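PDB 5T09: type III secretion system effector HopBA1 from Pseudomonas syringae pv. aptata, which acts as a virulence factor in plants and is recognised by the Arabidopsis resistance protein RBA1, whose self-association it enhances, triggering host cell death. Local coordinates for residues L49-F60 and M205-L215; E83-F93 and H106-R114. All coordinates share one frame; numbering follows the deposited sequence.

Contact 1: L49-F60 and M205-L215; sequences LVYIGDEHGKLF and MRPGLVISFDL. With K (potassium ion), chain B.
Tyr51 OH has two partners: it donates to Arg206 O at 2.7 Å, lying in the carbonyl plane on a lone pair, and accepts from a water that in turn takes a hydrogen from Arg206 NH2. With its ring carbon CG anti to the carbonyl carbon (chi1 -66°), Tyr51 sends the phenol back along the sheet to the chain before strand 209-214. There the ring edge runs past Gly208 CA, and its CE2 stands 3.9 Å from that atom. The selenium of selenomethionine Met205 sits obliquely to the same ring in a Met-aromatic contact, while Met205 O, 2.7 Å from the potassium ion, shares the metal with the carbonyl oxygens of Asp200 and Pro202. Leu49 CD2 lies over one face of the Arg206 guanidinium, whose NE forms a salt bridge with Asp170.

Further along, the strands pair in parallel, tied by Leu209 N to Leu49 O, Tyr51 N to Leu209 O, Ile211 N to Tyr51 O and Gly53 N to Ile211 O (3.0 Å). Val50 CG1 meets Ile211 CD1 at 3.7 Å on one face of the sheet. Where the strands part, a water accepts weakly from Phe213 N and donates to Gly53 O, and the Phe213 ring turns its edge to Ile52 CG2 (3.7 Å from CE2). Leu215 CD1 rests on Lys58 CG, 3.6 Å away. Strand 49-54 is the middle one of the seven strands, with 184-190 on its other side, 232-235 beyond 209-214, and helix 166-179 against Met205 and Arg206.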
# COMPACT_ATOMS: atom_id res chain seq x y z
N LEU A 49 -11.17 -1.29 5.31
CA LEU A 49 -9.96 -1.76 4.66
C LEU A 49 -9.77 -1.01 3.35
O LEU A 49 -10.67 -0.97 2.51
CB LEU A 49 -10.02 -3.27 4.40
CG LEU A 49 -8.81 -3.90 3.72
CD1 LEU A 49 -7.56 -3.72 4.56
CD2 LEU A 49 -9.06 -5.38 3.45
N VAL A 50 -8.58 -0.42 3.19
CA VAL A 50 -8.20 0.30 1.98
C VAL A 50 -6.89 -0.28 1.48
O VAL A 50 -5.98 -0.55 2.26
CB VAL A 50 -8.05 1.81 2.25
CG1 VAL A 50 -7.47 2.53 1.03
CG2 VAL A 50 -9.39 2.42 2.63
N TYR A 51 -6.81 -0.48 0.16
CA TYR A 51 -5.58 -0.90 -0.49
C TYR A 51 -5.00 0.28 -1.25
O TYR A 51 -5.70 0.92 -2.04
CB TYR A 51 -5.83 -2.06 -1.46
CG TYR A 51 -6.26 -3.35 -0.79
CD1 TYR A 51 -5.31 -4.27 -0.35
CD2 TYR A 51 -7.60 -3.66 -0.61
CE1 TYR A 51 -5.69 -5.46 0.25
CE2 TYR A 51 -7.99 -4.84 -0.00
CZ TYR A 51 -7.03 -5.73 0.42
OH TYR A 51 -7.41 -6.91 1.02
N ILE A 52 -3.72 0.56 -1.02
CA ILE A 52 -2.99 1.58 -1.76
C ILE A 52 -2.10 0.86 -2.76
O ILE A 52 -1.12 0.22 -2.38
CB ILE A 52 -2.17 2.48 -0.83
CG1 ILE A 52 -3.09 3.25 0.13
CG2 ILE A 52 -1.32 3.47 -1.65
CD1 ILE A 52 -2.34 4.07 1.17
N GLY A 53 -2.43 0.98 -4.04
CA GLY A 53 -1.66 0.34 -5.08
C GLY A 53 -0.38 1.10 -5.37
O GLY A 53 -0.42 2.18 -5.97
N ASP A 54 0.75 0.56 -4.94
CA ASP A 54 2.01 1.26 -5.09
C ASP A 54 2.51 1.19 -6.52
O ASP A 54 2.33 0.18 -7.21
CB ASP A 54 3.07 0.68 -4.16
CG ASP A 54 4.24 1.61 -3.97
OD1 ASP A 54 4.00 2.80 -3.67
OD2 ASP A 54 5.40 1.17 -4.14
N GLU A 55 3.12 2.27 -6.97
CA GLU A 55 3.95 2.28 -8.17
C GLU A 55 5.38 2.50 -7.67
O GLU A 55 5.74 3.61 -7.26
CB GLU A 55 3.53 3.38 -9.14
CG GLU A 55 2.07 3.30 -9.56
CD GLU A 55 1.73 4.30 -10.65
OE1 GLU A 55 2.62 4.62 -11.47
OE2 GLU A 55 0.57 4.77 -10.68
N HIS A 56 6.16 1.43 -7.66
CA HIS A 56 7.48 1.48 -7.04
C HIS A 56 8.33 2.55 -7.72
O HIS A 56 8.42 2.61 -8.94
CB HIS A 56 8.18 0.12 -7.14
CG HIS A 56 7.38 -1.02 -6.58
ND1 HIS A 56 6.58 -0.89 -5.47
CD2 HIS A 56 7.27 -2.30 -6.98
CE1 HIS A 56 6.00 -2.05 -5.21
NE2 HIS A 56 6.41 -2.93 -6.11
N GLY A 57 8.93 3.42 -6.91
CA GLY A 57 9.81 4.46 -7.40
C GLY A 57 9.18 5.83 -7.51
O GLY A 57 9.91 6.81 -7.69
N LYS A 58 7.86 5.93 -7.40
CA LYS A 58 7.16 7.20 -7.58
C LYS A 58 7.05 7.91 -6.24
O LYS A 58 6.43 7.39 -5.31
CB LYS A 58 5.78 6.96 -8.20
CG LYS A 58 5.82 6.33 -9.58
CD LYS A 58 6.56 7.20 -10.59
CE LYS A 58 6.49 6.59 -11.98
NZ LYS A 58 7.21 7.41 -12.99
N LEU A 59 7.66 9.09 -6.15
CA LEU A 59 7.76 9.81 -4.88
C LEU A 59 6.40 10.26 -4.36
O LEU A 59 6.21 10.36 -3.14
CB LEU A 59 8.67 11.02 -5.05
CG LEU A 59 10.11 10.72 -5.50
CD1 LEU A 59 10.79 11.97 -6.02
CD2 LEU A 59 10.90 10.12 -4.36
N PHE A 60 5.44 10.53 -5.25
CA PHE A 60 4.18 11.12 -4.82
C PHE A 60 3.47 10.25 -3.78
O PHE A 60 2.86 10.77 -2.84
CB PHE A 60 3.27 11.35 -6.02
CG PHE A 60 1.88 11.78 -5.66
CD1 PHE A 60 1.58 13.13 -5.47
CD2 PHE A 60 0.86 10.85 -5.50
CE1 PHE A 60 0.31 13.53 -5.13
CE2 PHE A 60 -0.41 11.25 -5.16
CZ PHE A 60 -0.69 12.59 -4.97
N MSE A 205 -7.69 -11.90 -1.48
CA MSE A 205 -7.55 -11.01 -0.33
C MSE A 205 -8.92 -10.51 0.11
O MSE A 205 -9.90 -10.65 -0.61
CB MSE A 205 -6.63 -9.83 -0.66
CG MSE A 205 -5.32 -10.24 -1.33
SE MSE A 205 -4.06 -8.76 -1.59
CE MSE A 205 -3.42 -8.62 0.26
N ARG A 206 -8.99 -9.93 1.31
CA ARG A 206 -10.26 -9.49 1.85
C ARG A 206 -10.81 -8.31 1.04
O ARG A 206 -10.04 -7.48 0.54
CB ARG A 206 -10.11 -9.06 3.31
CG ARG A 206 -9.66 -10.16 4.24
CD ARG A 206 -9.09 -9.56 5.51
NE ARG A 206 -7.85 -8.83 5.24
CZ ARG A 206 -7.27 -8.00 6.09
NH1 ARG A 206 -7.79 -7.79 7.29
NH2 ARG A 206 -6.15 -7.39 5.74
N PRO A 207 -12.13 -8.19 0.93
CA PRO A 207 -12.70 -7.04 0.21
C PRO A 207 -12.26 -5.72 0.84
O PRO A 207 -12.20 -5.59 2.07
CB PRO A 207 -14.21 -7.25 0.34
CG PRO A 207 -14.38 -8.69 0.66
CD PRO A 207 -13.18 -9.08 1.45
N GLY A 208 -11.96 -4.75 -0.01
CA GLY A 208 -11.58 -3.44 0.47
C GLY A 208 -11.58 -2.44 -0.67
O GLY A 208 -11.62 -2.80 -1.85
N LEU A 209 -11.54 -1.17 -0.29
CA LEU A 209 -11.45 -0.08 -1.25
C LEU A 209 -10.02 -0.01 -1.79
O LEU A 209 -9.07 0.12 -1.02
CB LEU A 209 -11.85 1.23 -0.58
CG LEU A 209 -12.06 2.51 -1.40
CD1 LEU A 209 -10.74 3.17 -1.79
CD2 LEU A 209 -12.89 2.22 -2.64
N VAL A 210 -9.88 -0.12 -3.11
CA VAL A 210 -8.57 -0.11 -3.77
C VAL A 210 -8.36 1.25 -4.41
O VAL A 210 -9.22 1.75 -5.14
CB VAL A 210 -8.46 -1.23 -4.81
CG1 VAL A 210 -7.10 -1.19 -5.49
CG2 VAL A 210 -8.68 -2.59 -4.16
N ILE A 211 -7.20 1.85 -4.15
CA ILE A 211 -6.82 3.14 -4.69
C ILE A 211 -5.72 2.94 -5.72
O ILE A 211 -4.78 2.17 -5.50
CB ILE A 211 -6.35 4.11 -3.58
CG1 ILE A 211 -7.50 4.39 -2.61
CG2 ILE A 211 -5.81 5.41 -4.19
CD1 ILE A 211 -7.12 5.27 -1.43
N SER A 212 -5.84 3.64 -6.84
CA SER A 212 -4.81 3.71 -7.87
C SER A 212 -4.40 5.16 -8.06
O SER A 212 -5.03 6.07 -7.51
CB SER A 212 -5.30 3.12 -9.20
OG SER A 212 -6.35 3.90 -9.73
N PHE A 213 -3.35 5.38 -8.84
CA PHE A 213 -2.80 6.71 -9.02
C PHE A 213 -2.65 7.06 -10.49
O PHE A 213 -2.16 6.25 -11.28
CB PHE A 213 -1.45 6.84 -8.30
CG PHE A 213 -1.57 6.76 -6.82
CD1 PHE A 213 -1.85 7.90 -6.08
CD2 PHE A 213 -1.43 5.56 -6.16
CE1 PHE A 213 -1.98 7.83 -4.71
CE2 PHE A 213 -1.56 5.48 -4.79
CZ PHE A 213 -1.83 6.62 -4.06
N ASP A 214 -3.09 8.26 -10.84
CA ASP A 214 -2.90 8.85 -12.16
C ASP A 214 -1.85 9.94 -12.01
O ASP A 214 -2.15 11.04 -11.52
CB ASP A 214 -4.22 9.39 -12.71
CG ASP A 214 -4.03 10.25 -13.94
OD1 ASP A 214 -2.95 10.19 -14.57
OD2 ASP A 214 -4.97 10.99 -14.29
N LEU A 215 -0.62 9.64 -12.41
CA LEU A 215 0.49 10.57 -12.29
C LEU A 215 0.77 11.32 -13.59
O LEU A 215 1.88 11.82 -13.79
CB LEU A 215 1.75 9.83 -11.84
CG LEU A 215 1.61 8.98 -10.57
CD1 LEU A 215 2.92 8.29 -10.23
CD2 LEU A 215 1.13 9.82 -9.39
K K B . -11.41 -10.57 -2.82
O HOH W 1 -5.70 -8.08 2.97
O HOH W 2 -1.44 2.66 -8.47

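Contact 2: E83-F93 and H106-R114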
# COMPACT_ATOMS: atom_id res chain seq x y z
N GLU A 83 4.07 -4.06 1.84
CA GLU A 83 4.85 -5.05 1.11
C GLU A 83 6.35 -4.92 1.38
O GLU A 83 7.09 -5.90 1.24
CB GLU A 83 4.59 -4.90 -0.39
CG GLU A 83 5.49 -5.77 -1.28
CD GLU A 83 5.31 -5.50 -2.76
OE1 GLU A 83 4.68 -4.49 -3.12
OE2 GLU A 83 5.81 -6.31 -3.57
N PHE A 84 6.80 -3.73 1.75
CA PHE A 84 8.24 -3.46 1.80
C PHE A 84 8.95 -4.24 2.90
O PHE A 84 10.18 -4.31 2.88
CB PHE A 84 8.46 -1.96 1.97
CG PHE A 84 7.64 -1.13 1.03
CD1 PHE A 84 7.81 -1.23 -0.34
CD2 PHE A 84 6.69 -0.25 1.52
CE1 PHE A 84 7.05 -0.48 -1.20
CE2 PHE A 84 5.93 0.52 0.66
CZ PHE A 84 6.11 0.41 -0.70
N VAL A 85 8.21 -4.83 3.83
CA VAL A 85 8.77 -5.60 4.93
C VAL A 85 8.19 -7.00 4.88
O VAL A 85 6.98 -7.17 4.71
CB VAL A 85 8.48 -4.95 6.30
CG1 VAL A 85 9.11 -5.76 7.42
CG2 VAL A 85 8.98 -3.52 6.32
N LYS A 86 9.06 -7.99 5.03
CA LYS A 86 8.61 -9.37 5.10
C LYS A 86 8.01 -9.63 6.48
O LYS A 86 8.55 -9.19 7.50
CB LYS A 86 9.77 -10.33 4.83
CG LYS A 86 10.30 -10.20 3.41
CD LYS A 86 11.79 -10.46 3.30
CE LYS A 86 12.33 -10.02 1.94
NZ LYS A 86 12.10 -8.57 1.66
N HIS A 87 6.87 -10.32 6.49
CA HIS A 87 6.19 -10.56 7.76
C HIS A 87 7.09 -11.29 8.74
O HIS A 87 6.97 -11.11 9.96
CB HIS A 87 4.91 -11.37 7.54
CG HIS A 87 4.12 -11.59 8.79
ND1 HIS A 87 4.14 -12.79 9.47
CD2 HIS A 87 3.31 -10.77 9.49
CE1 HIS A 87 3.36 -12.70 10.53
NE2 HIS A 87 2.84 -11.48 10.57
N SER A 88 8.01 -12.11 8.23
CA SER A 88 8.92 -12.87 9.08
C SER A 88 9.99 -11.99 9.73
O SER A 88 10.61 -12.43 10.70
CB SER A 88 9.59 -13.96 8.25
OG SER A 88 10.36 -13.40 7.21
N ASP A 89 10.22 -10.78 9.21
CA ASP A 89 11.21 -9.87 9.77
C ASP A 89 10.59 -8.85 10.73
O ASP A 89 11.18 -7.79 10.96
CB ASP A 89 11.94 -9.13 8.64
CG ASP A 89 12.76 -10.06 7.77
OD1 ASP A 89 13.12 -11.16 8.25
OD2 ASP A 89 13.05 -9.69 6.62
N GLY A 90 9.42 -9.16 11.28
CA GLY A 90 8.70 -8.16 12.06
C GLY A 90 9.50 -7.61 13.22
O GLY A 90 9.48 -6.40 13.48
N ALA A 91 10.22 -8.48 13.94
CA ALA A 91 10.96 -8.04 15.11
C ALA A 91 12.08 -7.07 14.73
O ALA A 91 12.22 -6.00 15.32
CB ALA A 91 11.53 -9.24 15.86
N ALA A 92 12.89 -7.45 13.73
CA ALA A 92 13.98 -6.58 13.30
C ALA A 92 13.46 -5.24 12.80
O ALA A 92 14.07 -4.19 13.06
CB ALA A 92 14.80 -7.28 12.21
N PHE A 93 12.34 -5.25 12.08
CA PHE A 93 11.81 -4.01 11.53
C PHE A 93 11.32 -3.07 12.62
O PHE A 93 11.55 -1.86 12.55
CB PHE A 93 10.67 -4.32 10.55
CG PHE A 93 9.99 -3.10 10.02
CD1 PHE A 93 10.69 -2.19 9.24
CD2 PHE A 93 8.66 -2.85 10.29
CE1 PHE A 93 10.07 -1.06 8.74
CE2 PHE A 93 8.03 -1.72 9.80
CZ PHE A 93 8.74 -0.83 9.02
N HIS A 106 18.14 1.77 5.77
CA HIS A 106 19.17 0.73 5.70
C HIS A 106 18.56 -0.66 5.77
O HIS A 106 19.06 -1.59 5.12
CB HIS A 106 20.19 0.92 6.83
CG HIS A 106 21.54 0.36 6.53
ND1 HIS A 106 22.43 0.99 5.68
CD2 HIS A 106 22.16 -0.76 6.95
CE1 HIS A 106 23.54 0.28 5.61
NE2 HIS A 106 23.40 -0.79 6.37
N PHE A 107 17.48 -0.83 6.54
CA PHE A 107 16.83 -2.13 6.64
C PHE A 107 16.12 -2.51 5.35
O PHE A 107 16.07 -3.70 5.00
CB PHE A 107 15.84 -2.12 7.81
CG PHE A 107 15.03 -3.38 7.94
CD1 PHE A 107 15.50 -4.45 8.68
CD2 PHE A 107 13.81 -3.50 7.32
CE1 PHE A 107 14.76 -5.61 8.80
CE2 PHE A 107 13.06 -4.65 7.43
CZ PHE A 107 13.54 -5.71 8.17
N LEU A 108 15.56 -1.54 4.64
CA LEU A 108 14.81 -1.81 3.41
C LEU A 108 15.70 -1.87 2.17
O LEU A 108 15.25 -2.36 1.13
CB LEU A 108 13.73 -0.74 3.20
CG LEU A 108 12.61 -0.68 4.23
CD1 LEU A 108 11.75 0.56 4.01
CD2 LEU A 108 11.76 -1.93 4.17
N GLU A 109 16.94 -1.39 2.27
CA GLU A 109 17.75 -1.18 1.07
C GLU A 109 18.04 -2.50 0.35
O GLU A 109 17.96 -2.57 -0.88
CB GLU A 109 19.06 -0.49 1.46
CG GLU A 109 19.83 0.09 0.29
CD GLU A 109 21.03 0.89 0.73
OE1 GLU A 109 21.75 0.43 1.64
OE2 GLU A 109 21.25 1.99 0.18
N ALA A 110 18.36 -3.55 1.11
CA ALA A 110 18.73 -4.82 0.49
C ALA A 110 17.68 -5.29 -0.51
O ALA A 110 18.02 -5.76 -1.60
CB ALA A 110 18.95 -5.88 1.57
N SER A 111 16.41 -5.18 -0.15
CA SER A 111 15.34 -5.67 -1.01
C SER A 111 14.67 -4.59 -1.85
O SER A 111 14.09 -4.90 -2.89
CB SER A 111 14.27 -6.38 -0.17
OG SER A 111 14.77 -7.58 0.37
N TRP A 112 14.76 -3.32 -1.43
CA TRP A 112 13.96 -2.27 -2.05
C TRP A 112 14.76 -1.06 -2.51
O TRP A 112 14.17 -0.18 -3.16
CB TRP A 112 12.85 -1.82 -1.09
CG TRP A 112 11.84 -2.90 -0.97
CD1 TRP A 112 11.76 -3.84 0.02
CD2 TRP A 112 10.80 -3.20 -1.90
NE1 TRP A 112 10.71 -4.69 -0.24
CE2 TRP A 112 10.11 -4.32 -1.41
CE3 TRP A 112 10.38 -2.61 -3.10
CZ2 TRP A 112 9.02 -4.87 -2.08
CZ3 TRP A 112 9.30 -3.16 -3.76
CH2 TRP A 112 8.64 -4.27 -3.25
N GLY A 113 16.06 -0.99 -2.23
CA GLY A 113 16.85 0.13 -2.72
C GLY A 113 16.92 0.19 -4.24
O GLY A 113 17.19 1.27 -4.79
N ARG A 114 16.67 -0.93 -4.92
CA ARG A 114 16.74 -0.97 -6.37
C ARG A 114 15.84 0.07 -7.02
O ARG A 114 16.10 0.47 -8.16
CB ARG A 114 16.36 -2.36 -6.89
CG ARG A 114 17.06 -3.52 -6.20
CD ARG A 114 16.12 -4.70 -6.04
NE ARG A 114 16.77 -5.85 -5.42
CZ ARG A 114 16.19 -7.02 -5.20
NH1 ARG A 114 14.93 -7.22 -5.55
NH2 ARG A 114 16.87 -8.01 -4.63
O HOH W 3 9.42 -7.10 0.96
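The chain turns a corner at Glu83-Val85 and starts helix 90-99 at Gly90, facing the later part of helix 101-112 with Phe84 and Leu108 CA atoms 7.0 Å apart and Phe93 and Phe107 CA atoms 7.3 Å apart. Trp112 carries one end of the contact. The Phe84 ring drives its edge into the indole face in a T-shaped pair, planes at 89°, with CD1 above the middle of the indole and 3.9 Å from Trp112 CD2. Phe84 CB adds a CH-pi contact over the five-membered ring. At the rim of the same indole, Glu83 OE2 comes in the ring plane, 3.5 Å from Trp112 CH2; its carboxylate is held by Gly190 N and by Arg162. One water joins the polar groups here, donating to Glu83 O and accepting from both Trp112 NE1, at 3.0 Å, and Lys86 NZ. The ammonium also donates to Ser111 OG, 3.1 Å from Lys86 NZ.

The corner directly follows parallel strand 77-82, so in this EreA/ChaN-like alpha/beta fold the contact packs the corner after a core strand, and the start of helix 90-99, against helix 101-112. Leu108 CD2 rests against both Phe84 CB and Val85 CG2, the latter 3.9 Å away.

At the other end, Phe107 reaches across to helix 90-99, its CG anti to the backbone nitrogen (chi1 175°). One face of its ring lies over Phe93 CA, and Asp89 CB meets its edge in plane, 3.8 Å from CZ. Ala92 CB touches CE1. The Phe93 ring approaches obliquely, planes at 42°, with Val85 CG2 over the centre of one of its faces. Leu127 and Val137 also pack against Phe93, and Leu120 of helix 117-132 touches both Leu108 and Trp112.

Overall arrangement
From the N terminus the chain lays down strand 49-54, half of contact 1, then passes through helix 60-74 and strand 77-82 to the corner that opens contact 2. That contact closes a short, largely helical loop of 12 residues between its segments, and the whole of it lies within the much longer excursion, 144 residues, that contact 1 closes when strand 209-214 returns beside 49-54. Contact 1 joins two neighbouring parallel strands, and contact 2 ties the corner after strand 77-82 and the start of helix 90-99 to helix 101-112. Their centres are about 19 Å apart, yet they touch: His56 NE2 lies 3.7 Å from Trp112 CZ3, and Asp54 OD2 packs on Phe84.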